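Local atomic coordinates of coronin (PDB entry 4OZU), a protein that probably binds actin filaments in the parasite Toxoplasma gondii, this chain being the WD40 beta-propeller domain of the longer protein. Residues 15-20 with 306-311; 180-185 with 275-280; 281-286 with 347-352; 372-377 with 383-388. All coordinates share one frame; numbering follows the deposited sequence.

Contact 1 of 4, residues 15-20 with 306-311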
loop_
_atom_site.group_PDB
_atom_site.type_symbol
_atom_site.label_atom_id
_atom_site.label_comp_id
_atom_site.label_asym_id
_atom_site.label_seq_id
_atom_site.Cartn_x
_atom_site.Cartn_y
_atom_site.Cartn_z
ATOM N N LEU A 15 6.654 -18.274 -9.513
ATOM C CA LEU A 15 7.067 -17.398 -8.432
ATOM C C LEU A 15 6.738 -18.098 -7.137
ATOM O O LEU A 15 5.575 -18.391 -6.878
ATOM C CB LEU A 15 6.356 -16.051 -8.518
ATOM C CG LEU A 15 6.873 -14.949 -7.601
ATOM C CD1 LEU A 15 8.194 -14.416 -8.109
ATOM C CD2 LEU A 15 5.847 -13.825 -7.485
ATOM N N TYR A 16 7.751 -18.396 -6.330
ATOM C CA TYR A 16 7.505 -19.124 -5.096
ATOM C C TYR A 16 7.766 -18.257 -3.878
ATOM O O TYR A 16 8.626 -17.373 -3.881
ATOM C CB TYR A 16 8.343 -20.412 -5.047
ATOM C CG TYR A 16 9.834 -20.243 -4.891
ATOM C CD1 TYR A 16 10.667 -20.182 -6.003
ATOM C CD2 TYR A 16 10.420 -20.202 -3.633
ATOM C CE1 TYR A 16 12.041 -20.061 -5.864
ATOM C CE2 TYR A 16 11.792 -20.076 -3.484
ATOM C CZ TYR A 16 12.596 -20.009 -4.603
ATOM O OH TYR A 16 13.962 -19.886 -4.469
ATOM N N ALA A 17 6.970 -18.501 -2.848
ATOM C CA ALA A 17 7.085 -17.785 -1.592
ATOM C C ALA A 17 8.041 -18.530 -0.668
ATOM O O ALA A 17 7.899 -19.735 -0.475
ATOM C CB ALA A 17 5.721 -17.636 -0.943
ATOM N N GLU A 18 9.012 -17.814 -0.113
ATOM C CA GLU A 18 9.948 -18.406 0.847
ATOM C C GLU A 18 9.987 -17.572 2.124
ATOM O O GLU A 18 10.436 -16.426 2.120
ATOM C CB GLU A 18 11.345 -18.518 0.241
ATOM C CG GLU A 18 12.361 -19.136 1.186
ATOM C CD GLU A 18 13.665 -19.490 0.499
ATOM O OE1 GLU A 18 14.274 -18.600 -0.128
ATOM O OE2 GLU A 18 14.077 -20.665 0.587
ATOM N N ALA A 19 9.470 -18.138 3.208
ATOM C CA ALA A 19 9.556 -17.498 4.510
ATOM C C ALA A 19 11.003 -17.542 4.991
ATOM O O ALA A 19 11.632 -18.591 4.962
ATOM C CB ALA A 19 8.637 -18.189 5.509
ATOM N N TRP A 20 11.528 -16.400 5.422
ATOM C CA TRP A 20 12.881 -16.343 5.963
ATOM C C TRP A 20 13.009 -17.178 7.231
ATOM O O TRP A 20 12.068 -17.292 8.007
ATOM C CB TRP A 20 13.278 -14.908 6.290
ATOM C CG TRP A 20 13.467 -14.016 5.111
ATOM C CD1 TRP A 20 12.895 -14.140 3.878
ATOM C CD2 TRP A 20 14.292 -12.847 5.058
ATOM N NE1 TRP A 20 13.311 -13.111 3.060
ATOM C CE2 TRP A 20 14.170 -12.307 3.761
ATOM C CE3 TRP A 20 15.120 -12.204 5.983
ATOM C CZ2 TRP A 20 14.848 -11.156 3.368
ATOM C CZ3 TRP A 20 15.789 -11.062 5.590
ATOM C CH2 TRP A 20 15.648 -10.549 4.295
ATOM N N ASP A 306 0.725 -18.445 -8.123
ATOM C CA ASP A 306 0.921 -19.339 -6.989
ATOM C C ASP A 306 0.392 -18.706 -5.710
ATOM O O ASP A 306 -0.346 -17.719 -5.752
ATOM C CB ASP A 306 2.406 -19.690 -6.841
ATOM C CG ASP A 306 2.634 -21.133 -6.415
ATOM O OD1 ASP A 306 1.920 -21.617 -5.514
ATOM O OD2 ASP A 306 3.529 -21.787 -6.988
ATOM N N ALA A 307 0.766 -19.280 -4.574
ATOM C CA ALA A 307 0.325 -18.762 -3.289
ATOM C C ALA A 307 1.329 -19.020 -2.174
ATOM O O ALA A 307 2.080 -19.995 -2.208
ATOM C CB ALA A 307 -1.016 -19.367 -2.927
ATOM N N TYR A 308 1.339 -18.116 -1.200
ATOM C CA TYR A 308 2.020 -18.338 0.067
ATOM C C TYR A 308 1.072 -19.076 0.999
ATOM O O TYR A 308 -0.089 -18.691 1.136
ATOM C CB TYR A 308 2.464 -17.012 0.689
ATOM C CG TYR A 308 2.776 -17.095 2.167
ATOM C CD1 TYR A 308 3.855 -17.832 2.627
ATOM C CD2 TYR A 308 1.994 -16.428 3.105
ATOM C CE1 TYR A 308 4.147 -17.911 3.977
ATOM C CE2 TYR A 308 2.278 -16.500 4.458
ATOM C CZ TYR A 308 3.359 -17.244 4.890
ATOM O OH TYR A 308 3.655 -17.324 6.232
ATOM N N ARG A 309 1.560 -20.134 1.639
ATOM C CA ARG A 309 0.732 -20.921 2.551
ATOM C C ARG A 309 1.440 -21.176 3.873
ATOM O O ARG A 309 2.620 -21.513 3.901
ATOM C CB ARG A 309 0.343 -22.251 1.904
ATOM C CG ARG A 309 -0.536 -22.099 0.678
ATOM C CD ARG A 309 -1.135 -23.427 0.249
ATOM N NE ARG A 309 -2.130 -23.255 -0.806
ATOM C CZ ARG A 309 -1.852 -23.188 -2.106
ATOM N NH1 ARG A 309 -0.599 -23.279 -2.537
ATOM N NH2 ARG A 309 -2.834 -23.028 -2.981
ATOM N N SER A 310 0.709 -21.008 4.970
ATOM C CA SER A 310 1.238 -21.297 6.295
ATOM C C SER A 310 0.123 -21.774 7.217
ATOM O O SER A 310 -1.018 -21.938 6.788
ATOM C CB SER A 310 1.922 -20.062 6.882
ATOM O OG SER A 310 0.972 -19.096 7.288
ATOM N N SER A 311 0.468 -22.007 8.481
ATOM C CA SER A 311 -0.515 -22.378 9.492
ATOM C C SER A 311 -0.632 -21.296 10.565
ATOM O O SER A 311 -1.111 -21.557 11.669
ATOM C CB SER A 311 -0.143 -23.717 10.133
ATOM O OG SER A 311 1.005 -23.586 10.949
HETATM O O HOH W 1 5.225 -20.847 -8.951
HETATM O O HOH W 2 4.983 -20.525 -3.394
#

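Contact 2 of 4, residues 180-185 with 275-280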
loop_
_atom_site.group_PDB
_atom_site.type_symbol
_atom_site.label_atom_id
_atom_site.label_comp_id
_atom_site.label_asym_id
_atom_site.label_seq_id
_atom_site.Cartn_x
_atom_site.Cartn_y
_atom_site.Cartn_z
ATOM N N TRP A 180 -4.011 5.877 -5.083
ATOM C CA TRP A 180 -3.648 6.726 -6.217
ATOM C C TRP A 180 -3.283 5.938 -7.479
ATOM O O TRP A 180 -2.592 4.914 -7.416
ATOM C CB TRP A 180 -2.434 7.584 -5.883
ATOM C CG TRP A 180 -2.615 8.684 -4.922
ATOM C CD1 TRP A 180 -2.301 8.681 -3.592
ATOM C CD2 TRP A 180 -3.088 9.992 -5.224
ATOM N NE1 TRP A 180 -2.574 9.912 -3.043
ATOM C CE2 TRP A 180 -3.057 10.735 -4.029
ATOM C CE3 TRP A 180 -3.547 10.607 -6.390
ATOM C CZ2 TRP A 180 -3.466 12.063 -3.973
ATOM C CZ3 TRP A 180 -3.952 11.917 -6.332
ATOM C CH2 TRP A 180 -3.908 12.636 -5.133
ATOM N N SER A 181 -3.702 6.458 -8.626
ATOM C CA SER A 181 -3.172 6.019 -9.914
ATOM C C SER A 181 -1.666 6.236 -9.983
ATOM O O SER A 181 -1.154 7.204 -9.437
ATOM C CB SER A 181 -3.852 6.788 -11.048
ATOM O OG SER A 181 -3.188 6.571 -12.281
ATOM N N TRP A 182 -0.954 5.353 -10.681
ATOM C CA TRP A 182 0.472 5.554 -10.891
ATOM C C TRP A 182 0.768 6.755 -11.786
ATOM O O TRP A 182 1.902 7.226 -11.853
ATOM C CB TRP A 182 1.094 4.286 -11.466
ATOM C CG TRP A 182 1.242 3.265 -10.406
ATOM C CD1 TRP A 182 0.378 2.250 -10.117
ATOM C CD2 TRP A 182 2.298 3.182 -9.441
ATOM N NE1 TRP A 182 0.839 1.532 -9.039
ATOM C CE2 TRP A 182 2.014 2.087 -8.605
ATOM C CE3 TRP A 182 3.456 3.931 -9.201
ATOM C CZ2 TRP A 182 2.852 1.710 -7.558
ATOM C CZ3 TRP A 182 4.286 3.556 -8.156
ATOM C CH2 TRP A 182 3.976 2.461 -7.349
ATOM N N LYS A 183 -0.260 7.255 -12.460
ATOM C CA LYS A 183 -0.156 8.490 -13.226
ATOM C C LYS A 183 -0.176 9.705 -12.298
ATOM O O LYS A 183 0.256 10.790 -12.673
ATOM C CB LYS A 183 -1.309 8.567 -14.226
ATOM C CG LYS A 183 -1.280 9.761 -15.154
ATOM C CD LYS A 183 -2.289 9.584 -16.282
ATOM C CE LYS A 183 -2.398 10.830 -17.151
ATOM N NZ LYS A 183 -3.366 10.639 -18.266
ATOM N N GLY A 184 -0.705 9.511 -11.094
ATOM C CA GLY A 184 -0.746 10.557 -10.089
ATOM C C GLY A 184 -1.890 11.548 -10.236
ATOM O O GLY A 184 -1.942 12.546 -9.514
ATOM N N ASP A 185 -2.818 11.287 -11.155
ATOM C CA ASP A 185 -3.860 12.273 -11.445
ATOM C C ASP A 185 -5.192 11.934 -10.782
ATOM O O ASP A 185 -5.946 12.832 -10.411
ATOM C CB ASP A 185 -4.047 12.427 -12.958
ATOM C CG ASP A 185 -4.438 11.141 -13.653
ATOM O OD1 ASP A 185 -4.204 10.042 -13.100
ATOM O OD2 ASP A 185 -4.964 11.247 -14.787
ATOM N N PHE A 275 -0.336 -4.260 -5.765
ATOM C CA PHE A 275 0.160 -4.320 -7.135
ATOM C C PHE A 275 1.622 -3.908 -7.240
ATOM O O PHE A 275 2.015 -2.836 -6.782
ATOM C CB PHE A 275 -0.687 -3.431 -8.047
ATOM C CG PHE A 275 -0.412 -3.615 -9.522
ATOM C CD1 PHE A 275 -0.434 -4.875 -10.100
ATOM C CD2 PHE A 275 -0.174 -2.519 -10.335
ATOM C CE1 PHE A 275 -0.210 -5.035 -11.454
ATOM C CE2 PHE A 275 0.054 -2.672 -11.691
ATOM C CZ PHE A 275 0.033 -3.926 -12.251
ATOM N N ASP A 276 2.413 -4.791 -7.838
ATOM C CA ASP A 276 3.778 -4.497 -8.254
ATOM C C ASP A 276 3.680 -3.946 -9.670
ATOM O O ASP A 276 3.551 -4.698 -10.630
ATOM C CB ASP A 276 4.645 -5.763 -8.182
ATOM C CG ASP A 276 6.050 -5.581 -8.768
ATOM O OD1 ASP A 276 6.351 -4.505 -9.334
ATOM O OD2 ASP A 276 6.857 -6.552 -8.682
ATOM N N GLU A 277 3.722 -2.623 -9.789
ATOM C CA GLU A 277 3.476 -1.957 -11.062
ATOM C C GLU A 277 4.574 -2.259 -12.078
ATOM O O GLU A 277 4.397 -2.035 -13.274
ATOM C CB GLU A 277 3.370 -0.445 -10.856
ATOM C CG GLU A 277 4.706 0.247 -10.572
ATOM C CD GLU A 277 5.436 0.660 -11.842
ATOM O OE1 GLU A 277 4.804 1.294 -12.717
ATOM O OE2 GLU A 277 6.642 0.349 -11.965
ATOM N N THR A 278 5.706 -2.750 -11.587
ATOM C CA THR A 278 6.887 -2.942 -12.420
ATOM C C THR A 278 6.894 -4.302 -13.122
ATOM O O THR A 278 7.353 -4.403 -14.261
ATOM C CB THR A 278 8.177 -2.790 -11.583
ATOM O OG1 THR A 278 8.045 -1.662 -10.700
ATOM C CG2 THR A 278 9.384 -2.588 -12.489
ATOM N N THR A 279 6.381 -5.335 -12.455
ATOM C CA THR A 279 6.307 -6.678 -13.036
ATOM C C THR A 279 4.883 -7.124 -13.350
ATOM O O THR A 279 4.682 -8.054 -14.135
ATOM C CB THR A 279 6.921 -7.748 -12.109
ATOM O OG1 THR A 279 6.130 -7.861 -10.922
ATOM C CG2 THR A 279 8.366 -7.412 -11.748
ATOM N N GLY A 280 3.903 -6.479 -12.730
ATOM C CA GLY A 280 2.519 -6.886 -12.881
ATOM C C GLY A 280 2.042 -7.909 -11.861
ATOM O O GLY A 280 0.902 -8.366 -11.928
#

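Contact 3 of 4, residues 281-286 with 347-352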
loop_
_atom_site.group_PDB
_atom_site.type_symbol
_atom_site.label_atom_id
_atom_site.label_comp_id
_atom_site.label_asym_id
_atom_site.label_seq_id
_atom_site.Cartn_x
_atom_site.Cartn_y
_atom_site.Cartn_z
ATOM N N MET A 281 2.890 -8.269 -10.904
ATOM C CA MET A 281 2.463 -9.172 -9.841
ATOM C C MET A 281 1.398 -8.490 -8.999
ATOM O O MET A 281 1.508 -7.305 -8.651
ATOM C CB MET A 281 3.626 -9.604 -8.946
ATOM C CG MET A 281 4.653 -10.515 -9.594
ATOM S SD MET A 281 3.991 -11.929 -10.498
ATOM C CE MET A 281 2.977 -12.725 -9.257
ATOM N N LEU A 282 0.361 -9.255 -8.679
ATOM C CA LEU A 282 -0.778 -8.745 -7.929
ATOM C C LEU A 282 -1.076 -9.699 -6.787
ATOM O O LEU A 282 -1.497 -10.836 -7.014
ATOM C CB LEU A 282 -1.990 -8.587 -8.852
ATOM C CG LEU A 282 -3.254 -7.910 -8.320
ATOM C CD1 LEU A 282 -2.967 -6.528 -7.751
ATOM C CD2 LEU A 282 -4.289 -7.814 -9.418
ATOM N N TYR A 283 -0.823 -9.245 -5.563
ATOM C CA TYR A 283 -1.021 -10.075 -4.378
ATOM C C TYR A 283 -2.350 -9.714 -3.718
ATOM O O TYR A 283 -2.702 -8.541 -3.654
ATOM C CB TYR A 283 0.131 -9.886 -3.386
ATOM C CG TYR A 283 1.515 -10.063 -3.979
ATOM C CD1 TYR A 283 2.140 -9.016 -4.631
ATOM C CD2 TYR A 283 2.193 -11.270 -3.881
ATOM C CE1 TYR A 283 3.397 -9.156 -5.173
ATOM C CE2 TYR A 283 3.462 -11.426 -4.425
ATOM C CZ TYR A 283 4.055 -10.365 -5.069
ATOM O OH TYR A 283 5.308 -10.497 -5.618
ATOM N N VAL A 284 -3.094 -10.717 -3.253
ATOM C CA VAL A 284 -4.321 -10.469 -2.499
ATOM C C VAL A 284 -4.184 -11.127 -1.139
ATOM O O VAL A 284 -4.038 -12.344 -1.034
ATOM C CB VAL A 284 -5.585 -10.968 -3.248
ATOM C CG1 VAL A 284 -5.803 -10.129 -4.501
ATOM C CG2 VAL A 284 -5.480 -12.442 -3.617
ATOM N N CYS A 285 -4.243 -10.294 -0.105
ATOM C CA CYS A 285 -3.944 -10.699 1.259
ATOM C C CYS A 285 -5.094 -10.355 2.194
ATOM O O CYS A 285 -5.545 -9.211 2.233
ATOM C CB CYS A 285 -2.666 -10.009 1.735
ATOM S SG CYS A 285 -1.319 -10.061 0.528
ATOM N N GLY A 286 -5.563 -11.347 2.943
ATOM C CA GLY A 286 -6.589 -11.124 3.945
ATOM C C GLY A 286 -6.039 -11.213 5.354
ATOM O O GLY A 286 -5.411 -12.206 5.720
ATOM N N ILE A 347 8.611 -12.718 4.011
ATOM C CA ILE A 347 8.339 -13.709 2.980
ATOM C C ILE A 347 8.837 -13.169 1.651
ATOM O O ILE A 347 8.334 -12.156 1.170
ATOM C CB ILE A 347 6.832 -14.028 2.841
ATOM C CG1 ILE A 347 6.167 -14.266 4.203
ATOM C CG2 ILE A 347 6.635 -15.222 1.920
ATOM C CD1 ILE A 347 6.633 -15.491 4.923
ATOM N N SER A 348 9.818 -13.838 1.060
ATOM C CA SER A 348 10.322 -13.453 -0.253
ATOM C C SER A 348 9.484 -14.104 -1.346
ATOM O O SER A 348 9.035 -15.239 -1.200
ATOM C CB SER A 348 11.795 -13.860 -0.419
ATOM O OG SER A 348 12.656 -13.047 0.361
ATOM N N PHE A 349 9.281 -13.378 -2.439
ATOM C CA PHE A 349 8.683 -13.943 -3.640
ATOM C C PHE A 349 9.746 -13.940 -4.728
ATOM O O PHE A 349 10.212 -12.884 -5.170
ATOM C CB PHE A 349 7.433 -13.162 -4.032
ATOM C CG PHE A 349 6.413 -13.126 -2.934
ATOM C CD1 PHE A 349 5.512 -14.164 -2.777
ATOM C CD2 PHE A 349 6.401 -12.090 -2.019
ATOM C CE1 PHE A 349 4.588 -14.150 -1.744
ATOM C CE2 PHE A 349 5.479 -12.068 -0.986
ATOM C CZ PHE A 349 4.577 -13.102 -0.849
ATOM N N ILE A 350 10.125 -15.149 -5.117
ATOM C CA ILE A 350 11.325 -15.405 -5.903
ATOM C C ILE A 350 10.990 -16.134 -7.188
ATOM O O ILE A 350 10.231 -17.099 -7.183
ATOM C CB ILE A 350 12.336 -16.239 -5.084
ATOM C CG1 ILE A 350 12.839 -15.420 -3.897
ATOM C CG2 ILE A 350 13.517 -16.663 -5.932
ATOM C CD1 ILE A 350 13.421 -16.241 -2.793
ATOM N N VAL A 351 11.549 -15.666 -8.296
ATOM C CA VAL A 351 11.457 -16.397 -9.554
ATOM C C VAL A 351 12.511 -17.495 -9.568
ATOM O O VAL A 351 13.697 -17.200 -9.445
ATOM C CB VAL A 351 11.666 -15.477 -10.764
ATOM C CG1 VAL A 351 11.577 -16.273 -12.065
ATOM C CG2 VAL A 351 10.652 -14.344 -10.750
ATOM N N PRO A 352 12.091 -18.765 -9.720
ATOM C CA PRO A 352 13.092 -19.834 -9.743
ATOM C C PRO A 352 13.911 -19.797 -11.020
ATOM O O PRO A 352 13.351 -19.765 -12.114
ATOM C CB PRO A 352 12.252 -21.113 -9.661
ATOM C CG PRO A 352 10.937 -20.733 -10.235
ATOM C CD PRO A 352 10.723 -19.290 -9.877
#

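Contact 4 of 4, residues 372-377 with 383-388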
loop_
_atom_site.group_PDB
_atom_site.type_symbol
_atom_site.label_atom_id
_atom_site.label_comp_id
_atom_site.label_asym_id
_atom_site.label_seq_id
_atom_site.Cartn_x
_atom_site.Cartn_y
_atom_site.Cartn_z
ATOM N N PRO A 372 10.426 12.716 -7.164
ATOM C CA PRO A 372 9.137 13.073 -7.767
ATOM C C PRO A 372 9.264 13.528 -9.220
ATOM O O PRO A 372 10.208 14.241 -9.537
ATOM C CB PRO A 372 8.638 14.238 -6.899
ATOM C CG PRO A 372 9.576 14.333 -5.740
ATOM C CD PRO A 372 10.840 13.660 -6.113
ATOM N N SER A 373 8.318 13.155 -10.081
ATOM C CA SER A 373 8.383 13.598 -11.473
ATOM C C SER A 373 7.879 15.030 -11.610
ATOM O O SER A 373 8.243 15.735 -12.554
ATOM C CB SER A 373 7.575 12.677 -12.393
ATOM O OG SER A 373 6.184 12.835 -12.194
ATOM N N MET A 374 7.061 15.456 -10.649
ATOM C CA MET A 374 6.467 16.788 -10.657
ATOM C C MET A 374 6.524 17.439 -9.279
ATOM O O MET A 374 6.369 16.766 -8.261
ATOM C CB MET A 374 5.006 16.723 -11.105
ATOM C CG MET A 374 4.807 16.268 -12.521
ATOM S SD MET A 374 3.055 16.093 -12.899
ATOM C CE MET A 374 2.712 14.504 -12.163
ATOM N N THR A 375 6.765 18.743 -9.258
ATOM C CA THR A 375 6.501 19.544 -8.070
ATOM C C THR A 375 4.994 19.749 -7.944
ATOM O O THR A 375 4.259 19.588 -8.920
ATOM C CB THR A 375 7.185 20.910 -8.139
ATOM O OG1 THR A 375 6.596 21.679 -9.197
ATOM C CG2 THR A 375 8.685 20.752 -8.386
ATOM N N ALA A 376 4.530 20.106 -6.751
ATOM C CA ALA A 376 3.109 20.369 -6.557
ATOM C C ALA A 376 2.650 21.469 -7.509
ATOM O O ALA A 376 1.571 21.393 -8.095
ATOM C CB ALA A 376 2.828 20.758 -5.119
ATOM N N GLU A 377 3.484 22.490 -7.664
ATOM C CA GLU A 377 3.139 23.636 -8.494
ATOM C C GLU A 377 2.964 23.208 -9.950
ATOM O O GLU A 377 2.037 23.658 -10.621
ATOM C CB GLU A 377 4.209 24.727 -8.372
ATOM C CG GLU A 377 4.257 25.424 -7.008
ATOM C CD GLU A 377 4.572 24.480 -5.852
ATOM O OE1 GLU A 377 5.467 23.613 -6.004
ATOM O OE2 GLU A 377 3.914 24.598 -4.793
ATOM N N GLU A 383 0.017 19.426 -15.305
ATOM C CA GLU A 383 1.005 18.517 -15.868
ATOM C C GLU A 383 0.742 17.092 -15.424
ATOM O O GLU A 383 0.234 16.853 -14.321
ATOM C CB GLU A 383 2.421 18.929 -15.461
ATOM C CG GLU A 383 2.869 20.259 -16.053
ATOM C CD GLU A 383 4.263 20.655 -15.604
ATOM O OE1 GLU A 383 5.155 19.779 -15.582
ATOM O OE2 GLU A 383 4.465 21.841 -15.269
ATOM N N ASN A 384 1.089 16.151 -16.299
ATOM C CA ASN A 384 1.067 14.731 -15.972
ATOM C C ASN A 384 2.333 14.056 -16.474
ATOM O O ASN A 384 2.297 13.276 -17.426
ATOM C CB ASN A 384 -0.158 14.039 -16.566
ATOM C CG ASN A 384 -1.456 14.565 -15.996
ATOM O OD1 ASN A 384 -1.764 14.357 -14.823
ATOM N ND2 ASN A 384 -2.224 15.254 -16.824
ATOM N N LYS A 385 3.452 14.369 -15.834
ATOM C CA LYS A 385 4.719 13.727 -16.157
ATOM C C LYS A 385 4.767 12.344 -15.517
ATOM O O LYS A 385 4.521 12.200 -14.317
ATOM C CB LYS A 385 5.897 14.579 -15.674
ATOM C CG LYS A 385 5.876 16.031 -16.146
ATOM C CD LYS A 385 6.188 16.157 -17.629
ATOM C CE LYS A 385 6.333 17.617 -18.045
ATOM N NZ LYS A 385 5.075 18.396 -17.862
ATOM N N ALA A 386 5.095 11.332 -16.316
ATOM C CA ALA A 386 5.175 9.957 -15.826
ATOM C C ALA A 386 6.198 9.848 -14.702
ATOM O O ALA A 386 7.168 10.610 -14.675
ATOM C CB ALA A 386 5.534 9.011 -16.963
ATOM N N ILE A 387 5.980 8.920 -13.771
ATOM C CA ILE A 387 6.887 8.782 -12.636
ATOM C C ILE A 387 8.311 8.532 -13.113
ATOM O O ILE A 387 8.550 7.957 -14.186
ATOM C CB ILE A 387 6.476 7.645 -11.670
ATOM C CG1 ILE A 387 6.377 6.296 -12.392
ATOM C CG2 ILE A 387 5.167 7.984 -10.976
ATOM C CD1 ILE A 387 6.545 5.113 -11.446
ATOM N N ARG A 388 9.260 9.001 -12.321
ATOM C CA ARG A 388 10.649 8.787 -12.633
ATOM C C ARG A 388 11.044 7.377 -12.232
ATOM O O ARG A 388 10.550 6.838 -11.235
ATOM C CB ARG A 388 11.514 9.835 -11.939
ATOM C CG ARG A 388 11.368 11.212 -12.569
ATOM C CD ARG A 388 12.288 12.221 -11.941
ATOM N NE ARG A 388 12.104 13.554 -12.513
ATOM C CZ ARG A 388 12.731 14.641 -12.076
ATOM N NH1 ARG A 388 13.589 14.556 -11.068
ATOM N NH2 ARG A 388 12.504 15.816 -12.646
#

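Contact 1 of 4, residues 15-20 with 306-311
A17 and Y308 meet through their beta carbons, A17 CB lying 3.7 Å from Y308 CB, and with D306 they supply most of the surface that the contact buries. The methyl of A17 comes within 4.0 Å of Y308 CD1, approaching the ring obliquely. Alanine suits this place because its short side chain lets strand 16-25 and the outermost strand of the neighbouring blade come close here. Y308 has its CG anti to the backbone N (chi1 162°), which carries the ring along the flank of strand 16-25, where it also packs on I347, while its hydroxyl is hydrogen-bonded to K337.

No direct hydrogen bond joins the two segments; instead, two waters bridge them. One accepts from L15 N (3.0 Å) and donates to D306 OD2 (2.8 Å); the other accepts from A17 N at 2.9 Å and donates to A307 O at 3.2 Å. D306 suits the strand edge because its carboxylate serves two partners: OD2 holds the first water, and OD1 uses its anti lone pair to take the N-H of A307 at 2.8 Å. L15 O rests against D306 CB and accepts from the hydroxyl of Y294.

Strand 16-25 closes the propeller by pairing with strand 343-350, as in the WD40 velcro closure, and strand 301-309 is the edge of the preceding blade. The chemistry implies an interface between blades rather than a continued sheet: a small apolar contact flanked by two waters, one linking backbone to backbone, the other backbone to carboxylate.

Contact 2 of 4, residues 180-185 with 275-280
The first torsion of E277 places CG between its backbone N and carbonyl carbon (chi1 73°), and a second bend at chi2 (88°) folds the chain so that its methylenes, not its carboxylate, meet W182. The indole is turned with CG beside its own backbone N and presents a face to them. E277 CG sits 3.7 Å from the centroid of the W182 six-membered ring and 8° off the ring normal, a CH-pi contact; E277 CB lies 3.6 Å from W182 CE2, over the same face. F275 adds a looser touch, its ring edge facing W182 NE1 with CD2 4.4 Å away.

Glutamate suits this place because its aliphatic part lies over one face of the indole while its acid is spoken for: OE2 takes the T278 OG1 hydroxyl at 2.8 Å, and OE1 pairs with R389 and the backbone N of L227. Each loop is shaped from within, S181 forming an ST turn with K183 N and D276 an Asx turn with T278 N.

P368, later in the chain, packs on W182 and E277. Two loops, each joining the first two strands of its blade, thus meet across non-adjacent blades of a WD40 beta-propeller.

Contact 3 of 4, residues 281-286 with 347-352
One face of the F349 ring is met by the edge of Y283, whose CE2 stands 3.6 Å above the plane of that ring, over its centre. The two planes are inclined at 52° and the centroids are 4.8 Å apart, so this is a tilted edge-to-face pair rather than a strict T. Y283 CE2 comes to 3.7 Å from F349 CG, and the phenol oxygen continues past the ring, Y283 OH reaching 3.8 Å from F349 CB. The side chains thus slide past each other in opposite directions, each root lying beyond the other's ring.

The same first torsion serves both: CG is anti to the carbonyl carbon and beside the backbone N (chi1 -52° in Y283, -57° in F349), which sends each ring out from its strand toward the other. The two rings belong to a larger aromatic cluster. Y294 meets both of them, edge-to-face in the case of F349, while F319 packs against Y283. M335 and A17 also touch F349, and between them these residues come from four strands besides the two in contact.

Strand 281-286 is the second strand of its blade, where C285 can be joined by a disulfide to C292 on the neighbouring strand; strand 343-350 belongs to the next blade, the one that closes the ring. Large flat residues suit the wedge between blades, since they can fill it while turning edges to faces. No hydrogen bond crosses between the two segments, so their direct contact rests on dispersion and probably on weak C-H to ring-face electrostatics, within a buried core.

Contact 4 of 4, residues 372-377 with 383-388
S373 donates its hydroxyl to the backbone of K385, with S373 OG 2.8 Å from K385 O. The approach is at a C=O...donor angle of 127° and well above the carbonyl plane, 51° out of it. Serine suits this position because its short side chain can reach the opposing backbone directly. A second, weak bond runs the other way: K385 N points at M374 SD over 3.4 Å, nearly straight at 160°, so the thioether serves as a soft acceptor for an amide. The same sulfur lies close to E383 O, at 3.2 Å.

Within segment 383-388, K385 NZ makes a salt bridge of 2.7 Å with E383 OE1. Bends at chi2 and chi4 curl the lysine chain back toward the acid, so that its root faces M374 while its ammonium group leads away. Here packing takes over: M374 CG lies 3.7 Å from K385 CB, and M374 CE is 3.6 Å from K385 O, the two side chains crossing at a slant. Further out, R388 stretches alongside S373, and P372 O sits 3.5 Å above one face of its guanidinium. The charged end of R388 is paired with E371.

Segment 372-377 leads into the short helix 376-380, with T375 at its N-cap, and 383-388 follows it. M374 also packs on W379 of that helix, and R202 bonds to E383 O and N384 OD1. The loop-helix-loop so formed lies at the surface of the propeller, next to the loop that joins strands 175-180 and 187-191 and just ahead of strand 389-390.

In the fold
Contacts 1 and 3 lie side by side between the closing blade and the one before it. They share strand 343-350, which carries one side of contact 3 and pairs with the strand of contact 1. Contact 3 is the buried, wholly aromatic part; contact 1 is nearer the outer edge, where waters enter. Contact 2 is partly buried and the nearest of the four to the chain's centre; segment 275-280 leads directly into the strand of contact 3, and D276 N also bonds to M281 O. Contact 4, a surface contact of two loops on the opposite side of the chain's centre from contact 1, touches contact 2 through I387 and N384, and depends most on direct polar bonds.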